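Local coordinates for protein 2-aminomuconate 6-semialdehyde dehydrogenase (Burkholderia cenocepacia, PDB 4U3W) that probably oxidises 2-aminomuconate 6-semialdehyde to 2-aminomuconate using NAD+, as a member of the aldehyde dehydrogenase family, at residues Arg296-Thr300 with Ala464-Arg468; Val305-Glu310 with Glu407-Val413; Lys327-Gln331 with Val371-Gly375; Leu348-Arg354 with Asp385-Val390. The contacts are given in a common frame with arbitrary orientation. Where two conformers were deposited one is given. Numbering follows the deposited sequence.

Contact 1 (Arg296-Thr300 with Ala464-Arg468); sequences RSSFT and AWFVR
Trp465 lays one face of its indole against Ser297: Ser297 CB lies 3.3 Å from the centroid of the five-membered ring and only 5° off the ring normal, a CH-pi contact whose closest pair is Ser297 CB to Trp465 CD2 at 3.4 Å. The CA atoms of these two residues are the nearest across the segments, 6.4 Å apart. Trp465 reaches the helix from an extended backbone (phi/psi -162/137°) with chi1 t and chi2 75°. Residues 296-299 form the last turn of helix 287-299, which Thr300 leaves at -54/134°; Arg296 O there accepts both Thr300 N (3.1 Å) and Thr300 OG1 (2.6 Å). The contact joins the carboxyl end of this helix, in the catalytic domain of the aldehyde dehydrogenase fold, to the loop after strand 459-462. Thr300 OG1 also comes within 3.5 Å of Trp465 CZ3. Arg296, with chi1 -106° and chi3 100° both between wells, bends round so that NH1 donates to Trp465 O (2.9 Å, 162°). In this pose Trp465 CE3 sits over the guanidinium face, 3.5 Å from Arg296 NH1, which itself lies at the indole edge. Phe466, at positive phi (55/46°), turns the loop away after Trp465. Trp465 NE1 donates to Leu307 O, in the turn before strand 309-315, and Ser297 OG bonds to Ser309 OG at its start.

Contact 2 (Val305-Glu310 with Glu407-Val413); sequences VCLCSE and EEIFGPV
A single carboxylate, that of Glu310, spans two consecutive backbone amides: Ile409 N donates to Glu310 OE1 (2.9 Å, 168°) and Phe410 N to Glu310 OE2 (2.7 Å, 140°). The side chain is chi1 m, chi2 t, chi3 -7°, and its OE1 also forms a salt bridge with Lys276. Phe410 has positive phi (65/40°), so the loop 407-413 bends there before Gly411 and Pro412, the latter centring an inverse gamma turn, lead into strand 413-419. The CA register runs from Val305-Phe410 (7.0 Å) to Glu310-Val413 (6.0 Å), where strands 309-315 and 413-419 begin as parallel neighbours in the catalytic-domain sheet. EEIFGPV is a recognised aldehyde dehydrogenase sequence motif; in relatives this loop borders the NAD pocket, facing the loop with the nucleophilic cysteine. Here Val305 to Cys308 make a type I turn, closed by Cys308 N to Val305 O at 3.1 Å. Phe410, with chi1 -140° off any well, brings CE1 to 3.6 Å from Cys306 N and 4.3 Å from Cys306 CB, while Val305 N lies over a ring face. Water 1 stands 3.0 Å from Cys306 O and 2.8 Å from Glu408 OE2, which also accepts from Gly275 N.

Contact 3 (Lys327-Gln331 with Val371-Gly375); sequences KEQAQ and VVTGG
Thr373, Lys327 and Val372 bury the most surface here, with 64, 48 and 45 Å² respectively. Thr373 points its CA-to-CB bond at the helix and, with chi1 t, offers OG1 to Gln331, whose NE2 donates across 3.1 Å at 157°. The threonine methyl faces inward, Thr373 CG2 standing 4.3 Å from Ala330 CB. Lys327 is fully extended, all four chi angles t, so its aliphatic chain reaches obliquely across the strand: Lys327 CG is 4.3 Å from Thr373 CB, Lys327 CD 3.7 Å from Val372 CG1, and Lys327 CE 3.4 Å from Val372 O. Val372 departs from extended angles (-72/-42°) before Thr373 returns to them (-155/158°).

The three helical residues involved, Lys327, Ala330 and Gln331, are spaced i, i+3 and i+4 and therefore share one helix face; Gln331 N to Lys327 O (2.9 Å) closes that turn. The axes of helix 327-331 and strand 371-373 approach to 9.0 Å at 57°, and the nearest CA pair is Lys327-Thr373 at 6.5 Å.

Such helix-on-sheet packing is characteristic of an alpha/beta domain: strand 370-373 is an outer strand of the catalytic sheet, paired antiparallel with strand 393-396, whose Ile394 meets Ala330, while Leu295 and Phe299 of helix 287-299 flank the same alanine.

Contact 4 (Leu348-Arg354 with Asp385-Val390); sequences LISRGHR and DDGAFV
Two arginines on the first turn of helix 351-366 donate to main-chain carbonyls of the loop 385-390, joining the helix's amino-terminal end to the loop leading into strand 393-396 of the catalytic-domain sheet. Arg351 NH1 serves both Gly387 O (2.8 Å) and Asp385 O (2.9 Å); Arg354 NH2 donates to Phe389 O (3.0 Å). Water 3 links Arg354 NH1 to Asp385 O, each 3.0 Å away; water 2 accepts from Phe389 N and, weakly, Arg354 NH2, both at 3.1 Å. Leu348 N gives to Ala388 O (2.9 Å). N-cap Ser350, about 5 Å from a bound magnesium ion, accepts through OG from His353 N at 2.8 Å.

Ala388, its CA 4.9 Å from that of Arg351, packs against both arginines, its CB 4.2 Å from Arg351 CG and 4.3 Å from Arg354 CB. Arg351 NH1 and Arg354 NH1, two donors 3.2 Å apart, are not hydrogen-bonded; carbonyls and water 3 are the acceptors around this close pair of like charges, so the direct bonds depend on the course of the loop backbone and not on its side chains.

How the contacts relate
Along the chain, 296-300 and 305-310 come first, then 327-331, 348-354, 371-375, 385-390, 407-413 and 464-468, so contact 1 brackets the rest, contact 2 encloses contacts 3 and 4, and those two interleave. Contacts 1 and 2 lie 11 Å apart between centres and touch through Ser297 OG to Ser309 OG (2.8 Å). Contact 2 meets contact 4, 16 Å away, where His353 NE2 lies 2.8 Å from Phe410 O. Phe299 CE2 packs 3.9 Å from Ala330 CB, joining contact 1 to contact 3; contacts 3 and 4 do not touch. Direct touches thus string the contacts in the order 3-1-2-4, linking helix ends and loops around the catalytic-domain sheet.

Contact 1 (Arg296-Thr300 with Ala464-Arg468)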
loop_
_atom_site.group_PDB
_atom_site.type_symbol
_atom_site.label_atom_id
_atom_site.label_comp_id
_atom_site.label_asym_id
_atom_site.label_seq_id
_atom_site.Cartn_x
_atom_site.Cartn_y
_atom_site.Cartn_z
ATOM N N ARG A 296 -26.454 2.453 25.258
ATOM C CA ARG A 296 -26.256 3.107 23.967
ATOM C C ARG A 296 -26.495 2.168 22.786
ATOM O O ARG A 296 -27.194 2.516 21.816
ATOM C CB ARG A 296 -24.804 3.614 23.853
ATOM C CG ARG A 296 -24.515 5.090 23.976
ATOM C CD ARG A 296 -23.043 5.423 23.487
ATOM N NE ARG A 296 -23.037 5.967 22.119
ATOM C CZ ARG A 296 -22.280 5.554 21.093
ATOM N NH1 ARG A 296 -21.410 4.556 21.235
ATOM N NH2 ARG A 296 -22.387 6.166 19.910
ATOM N N SER A 297 -25.852 1.004 22.813
ATOM C CA SER A 297 -25.875 0.108 21.634
ATOM C C SER A 297 -27.267 -0.525 21.510
ATOM O O SER A 297 -27.657 -0.971 20.433
ATOM C CB SER A 297 -24.787 -0.981 21.703
ATOM O OG SER A 297 -24.930 -1.827 22.858
ATOM N N SER A 298 -28.034 -0.544 22.594
ATOM C CA SER A 298 -29.384 -1.085 22.498
ATOM C C SER A 298 -30.485 -0.077 22.134
ATOM O O SER A 298 -31.468 -0.459 21.460
ATOM C CB SER A 298 -29.802 -1.797 23.808
ATOM O OG SER A 298 -28.859 -2.821 24.148
ATOM N N PHE A 299 -30.378 1.166 22.608
ATOM C CA PHE A 299 -31.515 2.090 22.493
ATOM C C PHE A 299 -31.242 3.372 21.688
ATOM O O PHE A 299 -32.132 4.197 21.540
ATOM C CB PHE A 299 -32.008 2.451 23.892
ATOM C CG PHE A 299 -32.339 1.236 24.754
ATOM C CD1 PHE A 299 -33.206 0.237 24.284
ATOM C CD2 PHE A 299 -31.784 1.091 26.032
ATOM C CE1 PHE A 299 -33.516 -0.897 25.086
ATOM C CE2 PHE A 299 -32.093 -0.012 26.826
ATOM C CZ PHE A 299 -32.976 -1.012 26.344
ATOM N N THR A 300 -30.034 3.517 21.133
ATOM C CA THR A 300 -29.751 4.625 20.208
ATOM C C THR A 300 -30.777 4.639 19.047
ATOM O O THR A 300 -31.059 3.585 18.460
ATOM C CB THR A 300 -28.320 4.526 19.622
ATOM O OG1 THR A 300 -27.351 4.801 20.658
ATOM C CG2 THR A 300 -28.118 5.543 18.462
ATOM N N ALA A 464 -16.266 -0.148 23.063
ATOM C CA ALA A 464 -16.794 0.921 22.275
ATOM C C ALA A 464 -18.006 0.364 21.469
ATOM O O ALA A 464 -18.287 -0.819 21.517
ATOM C CB ALA A 464 -15.706 1.499 21.323
ATOM N N TRP A 465 -18.660 1.242 20.736
ATOM C CA TRP A 465 -19.747 0.859 19.842
ATOM C C TRP A 465 -19.986 2.007 18.833
ATOM O O TRP A 465 -19.941 3.184 19.187
ATOM C CB TRP A 465 -21.023 0.522 20.642
ATOM C CG TRP A 465 -22.203 0.172 19.731
ATOM C CD1 TRP A 465 -22.395 -0.994 19.044
ATOM C CD2 TRP A 465 -23.283 1.043 19.368
ATOM N NE1 TRP A 465 -23.583 -0.919 18.288
ATOM C CE2 TRP A 465 -24.143 0.317 18.477
ATOM C CE3 TRP A 465 -23.634 2.342 19.730
ATOM C CZ2 TRP A 465 -25.313 0.863 17.938
ATOM C CZ3 TRP A 465 -24.809 2.891 19.187
ATOM C CH2 TRP A 465 -25.633 2.138 18.281
ATOM N N PHE A 466 -20.174 1.638 17.575
ATOM C CA PHE A 466 -20.545 2.578 16.505
ATOM C C PHE A 466 -19.531 3.743 16.433
ATOM O O PHE A 466 -19.903 4.916 16.363
ATOM C CB PHE A 466 -21.985 3.054 16.713
ATOM C CG PHE A 466 -22.650 3.675 15.471
ATOM C CD1 PHE A 466 -22.108 3.523 14.208
ATOM C CD2 PHE A 466 -23.838 4.364 15.595
ATOM C CE1 PHE A 466 -22.714 4.094 13.078
ATOM C CE2 PHE A 466 -24.477 4.934 14.453
ATOM C CZ PHE A 466 -23.906 4.790 13.211
ATOM N N VAL A 467 -18.242 3.381 16.468
ATOM C CA VAL A 467 -17.132 4.297 16.167
ATOM C C VAL A 467 -16.682 4.020 14.757
ATOM O O VAL A 467 -16.142 2.944 14.457
ATOM C CB VAL A 467 -15.965 4.121 17.141
ATOM C CG1 VAL A 467 -14.733 4.925 16.657
ATOM C CG2 VAL A 467 -16.439 4.569 18.513
ATOM N N ARG A 468 -16.912 4.993 13.891
ATOM C CA ARG A 468 -16.755 4.779 12.472
ATOM C C ARG A 468 -15.656 5.643 11.866
ATOM O O ARG A 468 -15.886 6.813 11.535
ATOM C CB ARG A 468 -18.086 5.050 11.778
ATOM C CG ARG A 468 -19.174 4.058 12.183
ATOM C CD ARG A 468 -19.106 2.783 11.318
ATOM N NE ARG A 468 -19.239 3.095 9.888
ATOM C CZ ARG A 468 -18.216 3.108 9.031
ATOM N NH1 ARG A 468 -16.986 2.803 9.445
ATOM N NH2 ARG A 468 -18.422 3.412 7.755
#

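Contact 2 (Val305-Glu310 with Glu407-Val413)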
loop_
_atom_site.group_PDB
_atom_site.type_symbol
_atom_site.label_atom_id
_atom_site.label_comp_id
_atom_site.label_asym_id
_atom_site.label_seq_id
_atom_site.Cartn_x
_atom_site.Cartn_y
_atom_site.Cartn_z
ATOM N N VAL A 305 -31.004 0.965 14.445
ATOM C CA VAL A 305 -29.729 1.043 13.713
ATOM C C VAL A 305 -29.386 -0.375 13.390
ATOM O O VAL A 305 -29.626 -1.246 14.228
ATOM C CB VAL A 305 -28.641 1.694 14.522
ATOM C CG1 VAL A 305 -27.419 1.946 13.622
ATOM C CG2 VAL A 305 -29.135 3.004 15.076
ATOM N N CYS A 306 -28.848 -0.643 12.203
ATOM C CA CYS A 306 -28.541 -2.036 11.843
ATOM C C CYS A 306 -27.525 -2.635 12.811
ATOM O O CYS A 306 -27.442 -3.862 12.990
ATOM C CB CYS A 306 -28.013 -2.124 10.397
ATOM S SG CYS A 306 -26.463 -1.242 10.059
ATOM N N LEU A 307 -26.754 -1.736 13.415
ATOM C CA LEU A 307 -25.651 -2.092 14.314
ATOM C C LEU A 307 -26.044 -2.312 15.784
ATOM O O LEU A 307 -25.172 -2.657 16.638
ATOM C CB LEU A 307 -24.607 -1.005 14.244
ATOM C CG LEU A 307 -24.011 -0.708 12.853
ATOM C CD1 LEU A 307 -23.251 0.609 12.887
ATOM C CD2 LEU A 307 -23.106 -1.882 12.397
ATOM N N CYS A 308 -27.317 -2.096 16.099
ATOM C CA CYS A 308 -27.735 -2.207 17.518
ATOM C C CYS A 308 -27.577 -3.604 18.067
ATOM O O CYS A 308 -27.618 -4.585 17.329
ATOM C CB CYS A 308 -29.203 -1.746 17.728
ATOM S SG CYS A 308 -29.287 0.056 17.754
ATOM N N SER A 309 -27.342 -3.676 19.383
ATOM C CA SER A 309 -27.182 -4.933 20.062
ATOM C C SER A 309 -28.543 -5.416 20.563
ATOM O O SER A 309 -29.041 -4.908 21.564
ATOM C CB SER A 309 -26.200 -4.789 21.258
ATOM O OG SER A 309 -26.713 -3.841 22.195
ATOM N N GLU A 310 -29.125 -6.423 19.905
ATOM C CA GLU A 310 -30.374 -6.988 20.384
ATOM C C GLU A 310 -30.140 -8.252 21.210
ATOM O O GLU A 310 -31.069 -8.701 21.868
ATOM C CB GLU A 310 -31.342 -7.271 19.189
ATOM C CG GLU A 310 -31.810 -5.942 18.587
ATOM C CD GLU A 310 -32.946 -6.090 17.514
ATOM O OE1 GLU A 310 -33.290 -7.233 17.128
ATOM O OE2 GLU A 310 -33.488 -5.050 17.097
ATOM N N GLU A 407 -34.195 -13.407 15.341
ATOM C CA GLU A 407 -34.701 -12.569 14.247
ATOM C C GLU A 407 -34.512 -11.072 14.528
ATOM O O GLU A 407 -34.714 -10.587 15.651
ATOM C CB GLU A 407 -36.162 -12.892 13.983
ATOM C CG GLU A 407 -36.354 -14.335 13.522
ATOM C CD GLU A 407 -37.815 -14.811 13.505
ATOM O OE1 GLU A 407 -38.749 -13.975 13.535
ATOM O OE2 GLU A 407 -38.014 -16.048 13.425
ATOM N N GLU A 408 -34.085 -10.332 13.509
ATOM C CA GLU A 408 -33.839 -8.896 13.703
ATOM C C GLU A 408 -35.192 -8.238 14.008
ATOM O O GLU A 408 -36.125 -8.409 13.239
ATOM C CB GLU A 408 -33.180 -8.294 12.436
ATOM C CG GLU A 408 -32.998 -6.776 12.465
ATOM C CD GLU A 408 -32.316 -6.254 11.209
ATOM O OE1 GLU A 408 -32.860 -6.480 10.102
ATOM O OE2 GLU A 408 -31.252 -5.605 11.342
ATOM N N ILE A 409 -35.303 -7.487 15.094
ATOM C CA ILE A 409 -36.559 -6.784 15.438
ATOM C C ILE A 409 -36.536 -5.308 15.006
ATOM O O ILE A 409 -37.548 -4.782 14.528
ATOM C CB ILE A 409 -36.846 -6.882 16.945
ATOM C CG1 ILE A 409 -37.032 -8.340 17.325
ATOM C CG2 ILE A 409 -38.076 -6.099 17.303
ATOM C CD1 ILE A 409 -37.062 -8.608 18.909
ATOM N N PHE A 410 -35.368 -4.659 15.148
ATOM C CA PHE A 410 -35.155 -3.272 14.711
ATOM C C PHE A 410 -36.021 -2.303 15.532
ATOM O O PHE A 410 -36.603 -1.336 14.998
ATOM C CB PHE A 410 -35.419 -3.129 13.182
ATOM C CG PHE A 410 -34.422 -2.221 12.475
ATOM C CD1 PHE A 410 -33.139 -2.687 12.157
ATOM C CD2 PHE A 410 -34.763 -0.909 12.111
ATOM C CE1 PHE A 410 -32.174 -1.835 11.508
ATOM C CE2 PHE A 410 -33.830 -0.047 11.419
ATOM C CZ PHE A 410 -32.520 -0.512 11.139
ATOM N N GLY A 411 -36.106 -2.595 16.835
ATOM C CA GLY A 411 -36.737 -1.765 17.853
ATOM C C GLY A 411 -35.823 -1.641 19.091
ATOM O O GLY A 411 -34.704 -2.187 19.075
ATOM N N PRO A 412 -36.276 -0.900 20.127
ATOM C CA PRO A 412 -35.497 -0.595 21.341
ATOM C C PRO A 412 -35.615 -1.721 22.338
ATOM O O PRO A 412 -36.357 -1.647 23.314
ATOM C CB PRO A 412 -36.147 0.691 21.890
ATOM C CG PRO A 412 -37.655 0.520 21.454
ATOM C CD PRO A 412 -37.563 -0.162 20.080
ATOM N N VAL A 413 -34.857 -2.775 22.072
ATOM C CA VAL A 413 -34.960 -3.979 22.870
ATOM C C VAL A 413 -33.620 -4.719 22.854
ATOM O O VAL A 413 -32.844 -4.643 21.888
ATOM C CB VAL A 413 -36.113 -4.879 22.346
ATOM C CG1 VAL A 413 -35.815 -5.411 20.919
ATOM C CG2 VAL A 413 -36.411 -5.999 23.307
HETATM O O HOH W 1 -30.129 -4.822 13.806
#

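Contact 3 (Lys327-Gln331 with Val371-Gly375)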
loop_
_atom_site.group_PDB
_atom_site.type_symbol
_atom_site.label_atom_id
_atom_site.label_comp_id
_atom_site.label_asym_id
_atom_site.label_seq_id
_atom_site.Cartn_x
_atom_site.Cartn_y
_atom_site.Cartn_z
ATOM N N LYS A 327 -31.467 -1.716 33.819
ATOM C CA LYS A 327 -32.899 -1.453 33.996
ATOM C C LYS A 327 -33.102 -0.020 34.501
ATOM O O LYS A 327 -33.919 0.732 33.966
ATOM C CB LYS A 327 -33.521 -2.482 34.959
ATOM C CG LYS A 327 -34.983 -2.200 35.321
ATOM C CD LYS A 327 -35.507 -3.188 36.380
ATOM C CE LYS A 327 -36.955 -2.853 36.737
ATOM N NZ LYS A 327 -37.591 -3.868 37.642
ATOM N N GLU A 328 -32.360 0.344 35.540
ATOM C CA GLU A 328 -32.416 1.693 36.102
ATOM C C GLU A 328 -32.081 2.803 35.077
ATOM O O GLU A 328 -32.782 3.808 34.981
ATOM C CB GLU A 328 -31.487 1.758 37.342
ATOM C CG GLU A 328 -31.329 3.118 37.967
ATOM C CD GLU A 328 -30.426 3.089 39.198
ATOM O OE1 GLU A 328 -30.401 2.058 39.918
ATOM O OE2 GLU A 328 -29.708 4.087 39.422
ATOM N N GLN A 329 -31.038 2.635 34.272
ATOM C CA GLN A 329 -30.739 3.644 33.252
ATOM C C GLN A 329 -31.783 3.689 32.127
ATOM O O GLN A 329 -32.068 4.764 31.544
ATOM C CB GLN A 329 -29.337 3.384 32.654
ATOM C CG GLN A 329 -28.196 3.539 33.728
ATOM C CD GLN A 329 -26.798 3.609 33.107
ATOM O OE1 GLN A 329 -26.649 3.793 31.906
ATOM N NE2 GLN A 329 -25.753 3.428 33.947
ATOM N N ALA A 330 -32.287 2.521 31.765
ATOM C CA ALA A 330 -33.317 2.450 30.706
ATOM C C ALA A 330 -34.609 3.146 31.166
ATOM O O ALA A 330 -35.261 3.836 30.396
ATOM C CB ALA A 330 -33.593 0.982 30.331
ATOM N N GLN A 331 -34.965 2.964 32.438
ATOM C CA GLN A 331 -36.141 3.650 32.976
ATOM C C GLN A 331 -35.892 5.165 33.184
ATOM O O GLN A 331 -36.847 5.940 33.336
ATOM C CB GLN A 331 -36.599 2.978 34.255
ATOM C CG GLN A 331 -37.132 1.566 34.006
ATOM C CD GLN A 331 -37.633 0.884 35.268
ATOM O OE1 GLN A 331 -37.321 1.298 36.406
ATOM N NE2 GLN A 331 -38.393 -0.185 35.080
ATOM N N VAL A 371 -40.085 -9.940 31.319
ATOM C CA VAL A 371 -39.996 -8.537 30.906
ATOM C C VAL A 371 -39.454 -7.695 32.044
ATOM O O VAL A 371 -40.172 -7.362 32.981
ATOM C CB VAL A 371 -41.356 -7.957 30.468
ATOM C CG1 VAL A 371 -41.205 -6.501 30.038
ATOM C CG2 VAL A 371 -41.957 -8.799 29.338
ATOM N N VAL A 372 -38.171 -7.354 31.940
ATOM C CA VAL A 372 -37.477 -6.604 32.982
ATOM C C VAL A 372 -37.953 -5.151 32.997
ATOM O O VAL A 372 -38.176 -4.576 34.044
ATOM C CB VAL A 372 -35.938 -6.659 32.767
ATOM C CG1 VAL A 372 -35.226 -5.683 33.685
ATOM C CG2 VAL A 372 -35.418 -8.103 32.977
ATOM N N THR A 373 -38.112 -4.566 31.818
ATOM C CA THR A 373 -38.700 -3.242 31.730
ATOM C C THR A 373 -39.348 -3.043 30.352
ATOM O O THR A 373 -39.011 -3.749 29.388
ATOM C CB THR A 373 -37.638 -2.124 31.996
ATOM O OG1 THR A 373 -38.306 -0.860 32.064
ATOM C CG2 THR A 373 -36.585 -2.060 30.863
ATOM N N GLY A 374 -40.298 -2.120 30.247
ATOM C CA GLY A 374 -40.888 -1.833 28.944
ATOM C C GLY A 374 -41.875 -2.876 28.441
ATOM O O GLY A 374 -42.700 -3.330 29.186
ATOM N N GLY A 375 -41.840 -3.215 27.159
ATOM C CA GLY A 375 -42.759 -4.244 26.665
ATOM C C GLY A 375 -44.020 -3.710 26.019
ATOM O O GLY A 375 -44.919 -4.486 25.672
#

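Contact 4 (Leu348-Arg354 with Asp385-Val390)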
loop_
_atom_site.group_PDB
_atom_site.type_symbol
_atom_site.label_atom_id
_atom_site.label_comp_id
_atom_site.label_asym_id
_atom_site.label_seq_id
_atom_site.Cartn_x
_atom_site.Cartn_y
_atom_site.Cartn_z
ATOM N N LEU A 348 -40.638 5.169 17.018
ATOM C CA LEU A 348 -40.322 4.404 15.780
ATOM C C LEU A 348 -40.766 5.163 14.553
ATOM O O LEU A 348 -41.510 6.180 14.620
ATOM C CB LEU A 348 -40.978 3.030 15.794
ATOM C CG LEU A 348 -40.572 2.227 17.040
ATOM C CD1 LEU A 348 -41.329 0.866 17.072
ATOM C CD2 LEU A 348 -39.093 2.027 17.187
ATOM N N ILE A 349 -40.285 4.688 13.396
ATOM C CA ILE A 349 -40.445 5.432 12.176
ATOM C C ILE A 349 -41.901 5.557 11.745
ATOM O O ILE A 349 -42.241 6.525 11.071
ATOM C CB ILE A 349 -39.613 4.784 10.999
ATOM C CG1 ILE A 349 -39.551 5.711 9.800
ATOM C CG2 ILE A 349 -40.128 3.362 10.654
ATOM C CD1 ILE A 349 -38.816 7.030 10.140
ATOM N N SER A 350 -42.735 4.587 12.104
ATOM C CA SER A 350 -44.096 4.537 11.516
ATOM C C SER A 350 -44.980 3.652 12.362
ATOM O O SER A 350 -44.474 2.812 13.101
ATOM C CB SER A 350 -44.085 3.977 10.072
ATOM O OG SER A 350 -43.883 2.568 10.159
ATOM N N ARG A 351 -46.294 3.805 12.250
ATOM C CA ARG A 351 -47.150 2.936 13.052
ATOM C C ARG A 351 -47.124 1.490 12.561
ATOM O O ARG A 351 -47.269 0.567 13.355
ATOM C CB ARG A 351 -48.602 3.454 13.111
ATOM C CG ARG A 351 -48.708 4.524 14.208
ATOM C CD ARG A 351 -50.054 5.209 14.278
ATOM N NE ARG A 351 -51.031 4.412 15.019
ATOM C CZ ARG A 351 -51.318 4.546 16.314
ATOM N NH1 ARG A 351 -50.701 5.450 17.065
ATOM N NH2 ARG A 351 -52.264 3.781 16.867
ATOM N N GLY A 352 -46.918 1.308 11.262
ATOM C CA GLY A 352 -46.677 -0.015 10.696
ATOM C C GLY A 352 -45.432 -0.678 11.288
ATOM O O GLY A 352 -45.433 -1.871 11.646
ATOM N N HIS A 353 -44.340 0.068 11.399
ATOM C CA HIS A 353 -43.175 -0.553 12.012
ATOM C C HIS A 353 -43.433 -0.854 13.476
ATOM O O HIS A 353 -43.021 -1.890 14.000
ATOM C CB HIS A 353 -41.909 0.328 11.864
ATOM C CG HIS A 353 -40.672 -0.333 12.386
ATOM N ND1 HIS A 353 -40.240 -1.564 11.932
ATOM C CD2 HIS A 353 -39.745 0.077 13.294
ATOM C CE1 HIS A 353 -39.132 -1.904 12.569
ATOM N NE2 HIS A 353 -38.806 -0.922 13.391
ATOM N N ARG A 354 -44.089 0.062 14.166
ATOM C CA ARG A 354 -44.435 -0.223 15.525
ATOM C C ARG A 354 -45.288 -1.497 15.662
ATOM O O ARG A 354 -45.108 -2.280 16.600
ATOM C CB ARG A 354 -45.175 0.946 16.130
ATOM C CG ARG A 354 -45.594 0.584 17.482
ATOM C CD ARG A 354 -46.099 1.717 18.226
ATOM N NE ARG A 354 -47.518 1.883 18.012
ATOM C CZ ARG A 354 -48.214 2.763 18.710
ATOM N NH1 ARG A 354 -49.512 2.879 18.464
ATOM N NH2 ARG A 354 -47.582 3.527 19.666
ATOM N N ASP A 385 -50.058 10.101 21.123
ATOM C CA ASP A 385 -50.536 8.742 21.067
ATOM C C ASP A 385 -50.874 8.361 19.638
ATOM O O ASP A 385 -51.131 7.198 19.386
ATOM C CB ASP A 385 -51.800 8.512 21.950
ATOM C CG ASP A 385 -51.490 8.535 23.433
ATOM O OD1 ASP A 385 -50.349 8.206 23.799
ATOM O OD2 ASP A 385 -52.410 8.838 24.243
ATOM N N ASP A 386 -50.997 9.341 18.743
ATOM C CA ASP A 386 -51.284 9.047 17.332
ATOM C C ASP A 386 -49.989 8.775 16.551
ATOM O O ASP A 386 -50.040 8.431 15.351
ATOM C CB ASP A 386 -52.036 10.189 16.675
ATOM C CG ASP A 386 -53.439 10.375 17.295
ATOM O OD1 ASP A 386 -53.945 9.421 17.928
ATOM O OD2 ASP A 386 -54.016 11.456 17.119
ATOM N N GLY A 387 -48.870 8.935 17.230
ATOM C CA GLY A 387 -47.545 8.613 16.692
ATOM C C GLY A 387 -47.163 7.151 16.933
ATOM O O GLY A 387 -48.040 6.254 17.077
ATOM N N ALA A 388 -45.855 6.888 16.964
ATOM C CA ALA A 388 -45.400 5.499 16.886
ATOM C C ALA A 388 -44.451 5.175 17.990
ATOM O O ALA A 388 -43.421 4.523 17.751
ATOM C CB ALA A 388 -44.725 5.213 15.491
ATOM N N PHE A 389 -44.764 5.623 19.214
ATOM C CA PHE A 389 -43.830 5.407 20.333
ATOM C C PHE A 389 -43.892 4.017 20.944
ATOM O O PHE A 389 -44.969 3.437 21.077
ATOM C CB PHE A 389 -44.081 6.423 21.473
ATOM C CG PHE A 389 -43.740 7.836 21.109
ATOM C CD1 PHE A 389 -42.447 8.319 21.320
ATOM C CD2 PHE A 389 -44.698 8.666 20.527
ATOM C CE1 PHE A 389 -42.109 9.624 21.021
ATOM C CE2 PHE A 389 -44.369 9.984 20.190
ATOM C CZ PHE A 389 -43.057 10.461 20.431
ATOM N N VAL A 390 -42.733 3.507 21.344
ATOM C CA VAL A 390 -42.713 2.322 22.211
ATOM C C VAL A 390 -41.620 2.489 23.231
ATOM O O VAL A 390 -40.684 3.277 23.043
ATOM C CB VAL A 390 -42.470 0.988 21.473
ATOM C CG1 VAL A 390 -43.543 0.732 20.392
ATOM C CG2 VAL A 390 -41.085 0.982 20.854
HETATM O O HOH W 2 -47.543 6.613 20.203
HETATM O O HOH W 3 -50.515 4.583 20.758
#